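Local coordinates for protein 4-methyl-5(B-hydroxyethyl)-thiazole monophosphate biosynthesis enzyme (Vibrio cholerae O1 biovar El Tor, PDB 3OT1) that is of unconfirmed function but belongs to the DJ-1/PfpI family and may act in thiazole monophosphate biosynthesis, at residues M23-F37 with P163-L177. Residues are numbered along the deposited sequence; the frame is centred on the assembly and turned at random.
Sequences METVIIVDTLVRAGF and PGTALEFALAMIALL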
HETATM    1  N   MSE A  23       0.708   5.120   0.216  1.00  4.11           N
HETATM    2  CA  MSE A  23       0.286   3.728   0.017  0.50  4.90           C
HETATM    3  C   MSE A  23      -0.022   3.495  -1.456  1.00  4.42           C
HETATM    4  O   MSE A  23       0.291   2.430  -1.981  1.00  5.24           O
HETATM    5  CB  MSE A  23      -0.836   3.258   0.944  0.50  5.83           C
HETATM    6  CG  MSE A  23      -2.238   3.528   0.509  0.50  7.76           C
HETATM    7 SE   MSE A  23      -3.482   2.849   1.835  0.50 11.86          SE
HETATM    8  CE  MSE A  23      -4.471   1.429   0.912  0.50 12.80           C
ATOM      9  N   GLU A  24      -0.626   4.465  -2.132  1.00  4.44           N
ATOM     10  CA  GLU A  24      -0.810   4.296  -3.569  1.00  4.33           C
ATOM     11  C   GLU A  24       0.527   4.093  -4.272  1.00  4.27           C
ATOM     12  O   GLU A  24       0.690   3.224  -5.115  1.00  4.57           O
ATOM     13  CB  GLU A  24      -1.532   5.508  -4.156  1.00  5.24           C
ATOM     14  CG  GLU A  24      -2.952   5.674  -3.655  1.00  5.63           C
ATOM     15  CD  GLU A  24      -3.620   6.967  -4.071  1.00  5.97           C
ATOM     16  OE1 GLU A  24      -3.098   7.708  -4.917  1.00  6.22           O
ATOM     17  OE2 GLU A  24      -4.725   7.239  -3.495  1.00  6.87           O
ATOM     18  N   THR A  25       1.477   4.957  -3.951  1.00  4.23           N
ATOM     19  CA  THR A  25       2.796   4.896  -4.553  1.00  3.81           C
ATOM     20  C   THR A  25       3.444   3.535  -4.343  1.00  4.37           C
ATOM     21  O   THR A  25       3.941   2.924  -5.290  1.00  4.41           O
ATOM     22  CB  THR A  25       3.714   5.999  -3.966  1.00  4.17           C
ATOM     23  OG1 THR A  25       3.145   7.291  -4.222  1.00  4.47           O
ATOM     24  CG2 THR A  25       5.096   5.942  -4.588  1.00  5.58           C
ATOM     25  N   VAL A  26       3.478   3.078  -3.103  1.00  4.25           N
ATOM     26  CA  VAL A  26       4.197   1.870  -2.768  1.00  4.36           C
ATOM     27  C   VAL A  26       3.457   0.635  -3.293  1.00  4.58           C
ATOM     28  O   VAL A  26       4.092  -0.317  -3.728  1.00  4.79           O
ATOM     29  CB  VAL A  26       4.514   1.823  -1.263  1.00  4.40           C
ATOM     30  CG1 VAL A  26       5.133   0.495  -0.898  1.00  5.33           C
ATOM     31  CG2 VAL A  26       5.438   2.971  -0.901  1.00  5.01           C
ATOM     32  N   ILE A  27       2.131   0.649  -3.290  1.00  4.29           N
ATOM     33  CA  ILE A  27       1.383  -0.433  -3.924  1.00  4.61           C
ATOM     34  C   ILE A  27       1.761  -0.544  -5.396  1.00  4.71           C
ATOM     35  O   ILE A  27       1.988  -1.645  -5.909  1.00  5.32           O
ATOM     36  CB  ILE A  27      -0.135  -0.268  -3.743  1.00  4.74           C
ATOM     37  CG1 ILE A  27      -0.541  -0.495  -2.281  1.00  5.51           C
ATOM     38  CG2 ILE A  27      -0.916  -1.214  -4.713  1.00  5.34           C
ATOM     39  CD1 ILE A  27      -1.959  -0.035  -1.936  1.00  6.80           C
ATOM     40  N   ILE A  28       1.814   0.581  -6.093  1.00  4.55           N
ATOM     41  CA  ILE A  28       2.188   0.564  -7.508  1.00  4.76           C
ATOM     42  C   ILE A  28       3.587  -0.003  -7.677  1.00  4.46           C
ATOM     43  O   ILE A  28       3.790  -0.908  -8.488  1.00  5.16           O
ATOM     44  CB  ILE A  28       2.074   1.983  -8.118  1.00  5.57           C
ATOM     45  CG1 ILE A  28       0.611   2.445  -8.160  1.00  6.65           C
ATOM     46  CG2 ILE A  28       2.717   2.023  -9.498  1.00  6.74           C
ATOM     47  CD1 ILE A  28       0.414   3.950  -8.267  1.00  7.82           C
ATOM     48  N   VAL A  29       4.553   0.541  -6.956  1.00  4.23           N
ATOM     49  CA  VAL A  29       5.928   0.120  -7.155  1.00  4.38           C
ATOM     50  C   VAL A  29       6.099  -1.371  -6.833  1.00  4.31           C
ATOM     51  O   VAL A  29       6.657  -2.124  -7.606  1.00  4.41           O
ATOM     52  CB  VAL A  29       6.892   0.977  -6.301  1.00  4.67           C
ATOM     53  CG1 VAL A  29       8.286   0.393  -6.345  1.00  5.67           C
ATOM     54  CG2 VAL A  29       6.887   2.441  -6.789  1.00  5.88           C
ATOM     55  N   ASP A  30       5.624  -1.767  -5.660  1.00  4.55           N
ATOM     56  CA  ASP A  30       5.794  -3.142  -5.176  1.00  4.49           C
ATOM     57  C   ASP A  30       5.143  -4.119  -6.156  1.00  4.41           C
ATOM     58  O   ASP A  30       5.759  -5.099  -6.582  1.00  5.13           O
ATOM     59  CB  ASP A  30       5.200  -3.218  -3.755  1.00  5.24           C
ATOM     60  CG  ASP A  30       5.343  -4.533  -3.064  1.00  5.51           C
ATOM     61  OD1 ASP A  30       5.302  -5.604  -3.676  1.00  6.67           O
ATOM     62  OD2 ASP A  30       5.472  -4.444  -1.816  1.00  7.50           O
ATOM     63  N   THR A  31       3.901  -3.864  -6.530  1.00  4.54           N
ATOM     64  CA  THR A  31       3.188  -4.773  -7.415  1.00  4.45           C
ATOM     65  C   THR A  31       3.890  -4.917  -8.751  1.00  4.46           C
ATOM     66  O   THR A  31       4.024  -6.024  -9.285  1.00  4.83           O
ATOM     67  CB  THR A  31       1.714  -4.339  -7.578  1.00  4.78           C
ATOM     68  OG1 THR A  31       1.101  -4.284  -6.283  1.00  5.83           O
ATOM     69  CG2 THR A  31       0.922  -5.313  -8.426  1.00  6.11           C
ATOM     70  N   LEU A  32       4.363  -3.814  -9.307  1.00  4.06           N
ATOM     71  CA  LEU A  32       5.074  -3.903 -10.576  1.00  4.20           C
ATOM     72  C   LEU A  32       6.411  -4.621 -10.442  1.00  4.06           C
ATOM     73  O   LEU A  32       6.781  -5.362 -11.354  1.00  5.10           O
ATOM     74  CB  LEU A  32       5.253  -2.502 -11.165  1.00  5.08           C
ATOM     75  CG  LEU A  32       3.973  -1.795 -11.604  1.00  7.49           C
ATOM     76  CD1 LEU A  32       4.222  -0.313 -11.880  1.00 10.46           C
ATOM     77  CD2 LEU A  32       3.399  -2.497 -12.814  1.00 13.47           C
ATOM     78  N   VAL A  33       7.113  -4.436  -9.329  1.00  4.42           N
ATOM     79  CA  VAL A  33       8.345  -5.168  -9.100  1.00  4.25           C
ATOM     80  C   VAL A  33       8.075  -6.684  -8.995  1.00  4.62           C
ATOM     81  O   VAL A  33       8.850  -7.506  -9.491  1.00  4.62           O
ATOM     82  CB  VAL A  33       9.097  -4.599  -7.872  1.00  4.36           C
ATOM     83  CG1 VAL A  33      10.226  -5.517  -7.472  1.00  5.28           C
ATOM     84  CG2 VAL A  33       9.617  -3.193  -8.190  1.00  6.21           C
ATOM     85  N   ARG A  34       6.967  -7.059  -8.381  1.00  4.20           N
ATOM     86  CA  ARG A  34       6.568  -8.445  -8.303  1.00  4.54           C
ATOM     87  C   ARG A  34       6.367  -9.078  -9.670  1.00  4.98           C
ATOM     88  O   ARG A  34       6.504 -10.295  -9.836  1.00  5.51           O
ATOM     89  CB  ARG A  34       5.285  -8.618  -7.472  1.00  4.47           C
ATOM     90  CG  ARG A  34       5.493  -8.412  -5.971  1.00  4.62           C
ATOM     91  CD  ARG A  34       4.163  -8.309  -5.257  1.00  5.80           C
ATOM     92  NE  ARG A  34       4.309  -8.257  -3.806  1.00  4.65           N
ATOM     93  CZ  ARG A  34       3.950  -9.195  -2.937  1.00  4.39           C
ATOM     94  NH1 ARG A  34       3.381 -10.322  -3.330  1.00  5.33           N
ATOM     95  NH2 ARG A  34       4.158  -8.949  -1.647  1.00  5.07           N
ATOM     96  N   ALA A  35       5.978  -8.243 -10.625  1.00  4.63           N
ATOM     97  CA  ALA A  35       5.748  -8.655 -12.008  1.00  4.96           C
ATOM     98  C   ALA A  35       7.010  -8.635 -12.850  1.00  5.23           C
ATOM     99  O   ALA A  35       6.931  -8.865 -14.062  1.00  7.76           O
ATOM    100  CB  ALA A  35       4.676  -7.768 -12.649  1.00  6.40           C
ATOM    101  N   GLY A  36       8.168  -8.395 -12.250  1.00  4.66           N
ATOM    102  CA  GLY A  36       9.430  -8.433 -12.970  1.00  6.09           C
ATOM    103  C   GLY A  36       9.767  -7.142 -13.687  1.00  6.19           C
ATOM    104  O   GLY A  36      10.687  -7.112 -14.501  1.00  7.78           O
ATOM    105  N   PHE A  37       9.040  -6.060 -13.411  1.00  6.03           N
ATOM    106  CA  PHE A  37       9.300  -4.809 -14.069  0.50  6.61           C
ATOM    107  C   PHE A  37      10.453  -4.071 -13.333  1.00  7.51           C
ATOM    108  O   PHE A  37      10.705  -4.281 -12.133  1.00  8.68           O
ATOM    109  CB  PHE A  37       8.005  -3.970 -14.155  0.50  7.02           C
ATOM    110  CG  PHE A  37       6.835  -4.610 -14.953  0.50  5.60           C
ATOM    111  CD1 PHE A  37       6.968  -5.775 -15.709  0.50  6.06           C
ATOM    112  CD2 PHE A  37       5.607  -3.976 -14.977  0.50  7.77           C
ATOM    113  CE1 PHE A  37       5.886  -6.290 -16.436  0.50  6.45           C
ATOM    114  CE2 PHE A  37       4.526  -4.478 -15.700  0.50  7.79           C
ATOM    115  CZ  PHE A  37       4.668  -5.630 -16.438  0.50  6.99           C
ATOM    116  N   PRO A 163      -7.008   4.772  -2.731  1.00  6.23           N
ATOM    117  CA  PRO A 163      -6.173   3.812  -2.037  1.00  6.37           C
ATOM    118  C   PRO A 163      -6.697   2.379  -2.180  1.00  6.02           C
ATOM    119  O   PRO A 163      -5.926   1.450  -2.399  1.00  6.17           O
ATOM    120  CB  PRO A 163      -6.207   4.319  -0.585  1.00  7.39           C
ATOM    121  CG  PRO A 163      -6.360   5.789  -0.714  1.00  7.63           C
ATOM    122  CD  PRO A 163      -7.300   5.952  -1.883  1.00  6.74           C
ATOM    123  N   GLY A 164      -8.005   2.212  -2.033  1.00  5.43           N
ATOM    124  CA  GLY A 164      -8.633   0.908  -2.078  1.00  6.03           C
ATOM    125  C   GLY A 164      -8.775   0.299  -3.451  1.00  5.33           C
ATOM    126  O   GLY A 164      -9.194  -0.856  -3.560  1.00  5.91           O
ATOM    127  N   THR A 165      -8.421   1.045  -4.505  1.00  5.45           N
ATOM    128  CA  THR A 165      -8.360   0.501  -5.865  1.00  4.88           C
ATOM    129  C   THR A 165      -6.936   0.374  -6.387  1.00  4.73           C
ATOM    130  O   THR A 165      -6.743  -0.037  -7.530  1.00  5.20           O
ATOM    131  CB  THR A 165      -9.210   1.340  -6.870  1.00  5.36           C
ATOM    132  OG1 THR A 165      -8.582   2.605  -7.072  1.00  5.33           O
ATOM    133  CG2 THR A 165     -10.663   1.504  -6.401  1.00  6.71           C
ATOM    134  N   ALA A 166      -5.933   0.703  -5.582  1.00  4.63           N
ATOM    135  CA  ALA A 166      -4.581   0.795  -6.077  1.00  5.16           C
ATOM    136  C   ALA A 166      -4.027  -0.569  -6.519  1.00  4.52           C
ATOM    137  O   ALA A 166      -3.310  -0.653  -7.502  1.00  4.86           O
ATOM    138  CB  ALA A 166      -3.658   1.474  -5.066  1.00  5.97           C
ATOM    139  N   LEU A 167      -4.316  -1.621  -5.749  1.00  5.32           N
ATOM    140  CA  LEU A 167      -3.875  -2.947  -6.133  0.60  5.73           C
ATOM    141  C   LEU A 167      -4.528  -3.385  -7.460  1.00  4.61           C
ATOM    142  O   LEU A 167      -3.867  -3.893  -8.370  1.00  4.97           O
ATOM    143  CB  LEU A 167      -4.186  -3.892  -4.998  0.60  6.69           C
ATOM    144  CG  LEU A 167      -3.712  -5.314  -5.134  0.60  8.76           C
ATOM    145  CD1 LEU A 167      -2.282  -5.369  -5.594  0.60  9.40           C
ATOM    146  CD2 LEU A 167      -3.900  -6.054  -3.802  0.60 10.13           C
ATOM    147  N   GLU A 168      -5.841  -3.173  -7.575  1.00  5.18           N
ATOM    148  CA  GLU A 168      -6.563  -3.472  -8.806  1.00  5.00           C
ATOM    149  C   GLU A 168      -5.960  -2.716  -9.984  1.00  4.49           C
ATOM    150  O   GLU A 168      -5.790  -3.273 -11.064  1.00  5.37           O
ATOM    151  CB  GLU A 168      -8.035  -3.075  -8.653  1.00  5.53           C
ATOM    152  CG  GLU A 168      -8.799  -3.937  -7.681  1.00  6.09           C
ATOM    153  CD  GLU A 168     -10.005  -3.209  -7.129  1.00  6.62           C
ATOM    154  OE1 GLU A 168     -11.005  -3.104  -7.845  1.00  8.75           O
ATOM    155  OE2 GLU A 168      -9.946  -2.714  -5.986  1.00  7.83           O
ATOM    156  N   PHE A 169      -5.622  -1.460  -9.776  1.00  4.60           N
ATOM    157  CA  PHE A 169      -5.019  -0.595 -10.792  1.00  4.85           C
ATOM    158  C   PHE A 169      -3.652  -1.117 -11.219  1.00  4.73           C
ATOM    159  O   PHE A 169      -3.360  -1.209 -12.425  1.00  4.77           O
ATOM    160  CB  PHE A 169      -4.940   0.806 -10.172  1.00  5.35           C
ATOM    161  CG  PHE A 169      -4.078   1.822 -10.884  1.00  4.92           C
ATOM    162  CD1 PHE A 169      -4.493   2.436 -12.053  1.00  5.18           C
ATOM    163  CD2 PHE A 169      -2.916   2.274 -10.298  1.00  5.23           C
ATOM    164  CE1 PHE A 169      -3.766   3.447 -12.600  1.00  5.77           C
ATOM    165  CE2 PHE A 169      -2.167   3.274 -10.868  1.00  6.37           C
ATOM    166  CZ  PHE A 169      -2.594   3.855 -12.029  1.00  6.01           C
ATOM    167  N   ALA A 170      -2.765  -1.395 -10.260  1.00  4.57           N
ATOM    168  CA  ALA A 170      -1.435  -1.886 -10.580  1.00  4.73           C
ATOM    169  C   ALA A 170      -1.494  -3.238 -11.321  1.00  4.33           C
ATOM    170  O   ALA A 170      -0.733  -3.457 -12.267  1.00  5.16           O
ATOM    171  CB  ALA A 170      -0.585  -1.967  -9.334  1.00  5.54           C
ATOM    172  N   LEU A 171      -2.385  -4.119 -10.897  1.00  4.76           N
ATOM    173  CA  LEU A 171      -2.554  -5.400 -11.571  1.00  4.78           C
ATOM    174  C   LEU A 171      -3.089  -5.216 -12.989  1.00  5.21           C
ATOM    175  O   LEU A 171      -2.657  -5.932 -13.899  1.00  5.56           O
ATOM    176  CB  LEU A 171      -3.442  -6.318 -10.746  1.00  5.39           C
ATOM    177  CG  LEU A 171      -2.783  -6.798  -9.441  1.00  6.53           C
ATOM    178  CD1 LEU A 171      -3.843  -7.348  -8.478  1.00  7.21           C
ATOM    179  CD2 LEU A 171      -1.647  -7.788  -9.676  1.00  7.11           C
ATOM    180  N   ALA A 172      -3.996  -4.264 -13.193  1.00  5.03           N
ATOM    181  CA  ALA A 172      -4.479  -3.956 -14.544  1.00  6.12           C
ATOM    182  C   ALA A 172      -3.341  -3.435 -15.418  1.00  6.33           C
ATOM    183  O   ALA A 172      -3.264  -3.767 -16.602  1.00  6.40           O
ATOM    184  CB  ALA A 172      -5.590  -2.918 -14.472  1.00  6.90           C
HETATM  185  N   MSE A 173      -2.451  -2.627 -14.847  1.00  5.63           N
HETATM  186  CA  MSE A 173      -1.273  -2.183 -15.585  1.00  5.99           C
HETATM  187  C   MSE A 173      -0.448  -3.365 -16.068  1.00  5.78           C
HETATM  188  O   MSE A 173      -0.026  -3.405 -17.217  1.00  6.57           O
HETATM  189  CB  MSE A 173      -0.367  -1.302 -14.727  1.00  7.12           C
HETATM  190  CG  MSE A 173      -0.816   0.101 -14.435  1.00  8.65           C
HETATM  191 SE   MSE A 173       0.512   1.122 -13.501  1.00 14.23          SE
HETATM  192  CE  MSE A 173       1.527   0.980 -14.756  1.00  7.48           C
ATOM    193  N   ILE A 174      -0.213  -4.323 -15.193  1.00  5.42           N
ATOM    194  CA  ILE A 174       0.513  -5.529 -15.584  1.00  6.19           C
ATOM    195  C   ILE A 174      -0.204  -6.263 -16.706  1.00  5.82           C
ATOM    196  O   ILE A 174       0.431  -6.693 -17.684  1.00  6.28           O
ATOM    197  CB  ILE A 174       0.744  -6.465 -14.389  1.00  5.38           C
ATOM    198  CG1 ILE A 174       1.654  -5.814 -13.346  1.00  6.27           C
ATOM    199  CG2 ILE A 174       1.366  -7.794 -14.840  1.00  6.33           C
ATOM    200  CD1 ILE A 174       1.515  -6.446 -11.947  1.00  8.78           C
ATOM    201  N   ALA A 175      -1.515  -6.427 -16.567  1.00  5.27           N
ATOM    202  CA  ALA A 175      -2.290  -7.123 -17.593  1.00  5.72           C
ATOM    203  C   ALA A 175      -2.120  -6.433 -18.956  1.00  6.15           C
ATOM    204  O   ALA A 175      -1.924  -7.121 -19.977  1.00  7.56           O
ATOM    205  CB  ALA A 175      -3.740  -7.225 -17.197  1.00  6.91           C
ATOM    206  N   LEU A 176      -2.177  -5.104 -18.980  1.00  6.37           N
ATOM    207  CA  LEU A 176      -2.037  -4.347 -20.229  1.00  7.28           C
ATOM    208  C   LEU A 176      -0.647  -4.450 -20.812  1.00  7.43           C
ATOM    209  O   LEU A 176      -0.476  -4.569 -22.026  1.00  9.55           O
ATOM    210  CB  LEU A 176      -2.392  -2.874 -20.000  1.00  7.95           C
ATOM    211  CG  LEU A 176      -3.870  -2.604 -19.762  1.00  8.36           C
ATOM    212  CD1 LEU A 176      -4.083  -1.235 -19.185  1.00 10.25           C
ATOM    213  CD2 LEU A 176      -4.687  -2.774 -21.044  1.00 10.34           C
ATOM    214  N   LEU A 177       0.364  -4.370 -19.960  1.00  7.18           N
ATOM    215  CA  LEU A 177       1.761  -4.300 -20.428  1.00  8.31           C
ATOM    216  C   LEU A 177       2.349  -5.672 -20.753  1.00  8.34           C
ATOM    217  O   LEU A 177       3.201  -5.786 -21.625  1.00 10.19           O
ATOM    218  CB  LEU A 177       2.635  -3.607 -19.395  1.00  8.49           C
ATOM    219  CG  LEU A 177       2.383  -2.108 -19.228  1.00  8.42           C
ATOM    220  CD1 LEU A 177       3.072  -1.573 -17.997  1.00 10.12           C
ATOM    221  CD2 LEU A 177       2.813  -1.363 -20.481  1.00 11.39           C
TER
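Two neighbouring helices on one face of the DJ-1/PfpI alpha/beta sandwich meet here, with T31 of the first set as a knob among L167, A170, L171 and I174 of the second. The helices run in the same general direction, with axes 8.9 Å apart and crossing at -35°. F169 and M173 rest on A108 and L158 of the central sheet, and L32 on I12.

A166 and A170 leave little bulk between the backbones. T31 CB comes within 3.7 Å of A170 CB. T31 CG2 turns to L171 CD2 and I174 CD1, while T31 OG1 lies beside the backbone N (chi1 -57°) and hydrogen-bonds I27 O at 2.8 Å. That oxygen also accepts from T31 N, and the two donors reach it from opposite faces of the carbonyl plane. The bond fixes the rotation of T31 and satisfies its buried hydroxyl inside the helix. No hydrogen bond crosses between the segments.

I27 CG2 lies 3.6 Å from L167 N, against the backbone of the second helix. I28 CD1 meets the edge of the F169 ring near its plane, 3.7 Å from F169 CE2.

At the N-terminal end, in the conformer given, CE of selenomethionine M23 touches P163 CB, the two side chains crossing at about a right angle. The extended E24 side chain brings E24 OE2 within 3.3 Å of P163 CD, while OE1 accepts a hydrogen bond from G79 N.

At the far end, a Schellman motif with G36 at C-prime closes the first helix. In the conformer given, F37 CE2 meets I174 CG1 and L177 CD1, and A35 CB lies over the centre of the F37 ring. A35 CB also packs tightly on I174 CD1, at 3.5 Å.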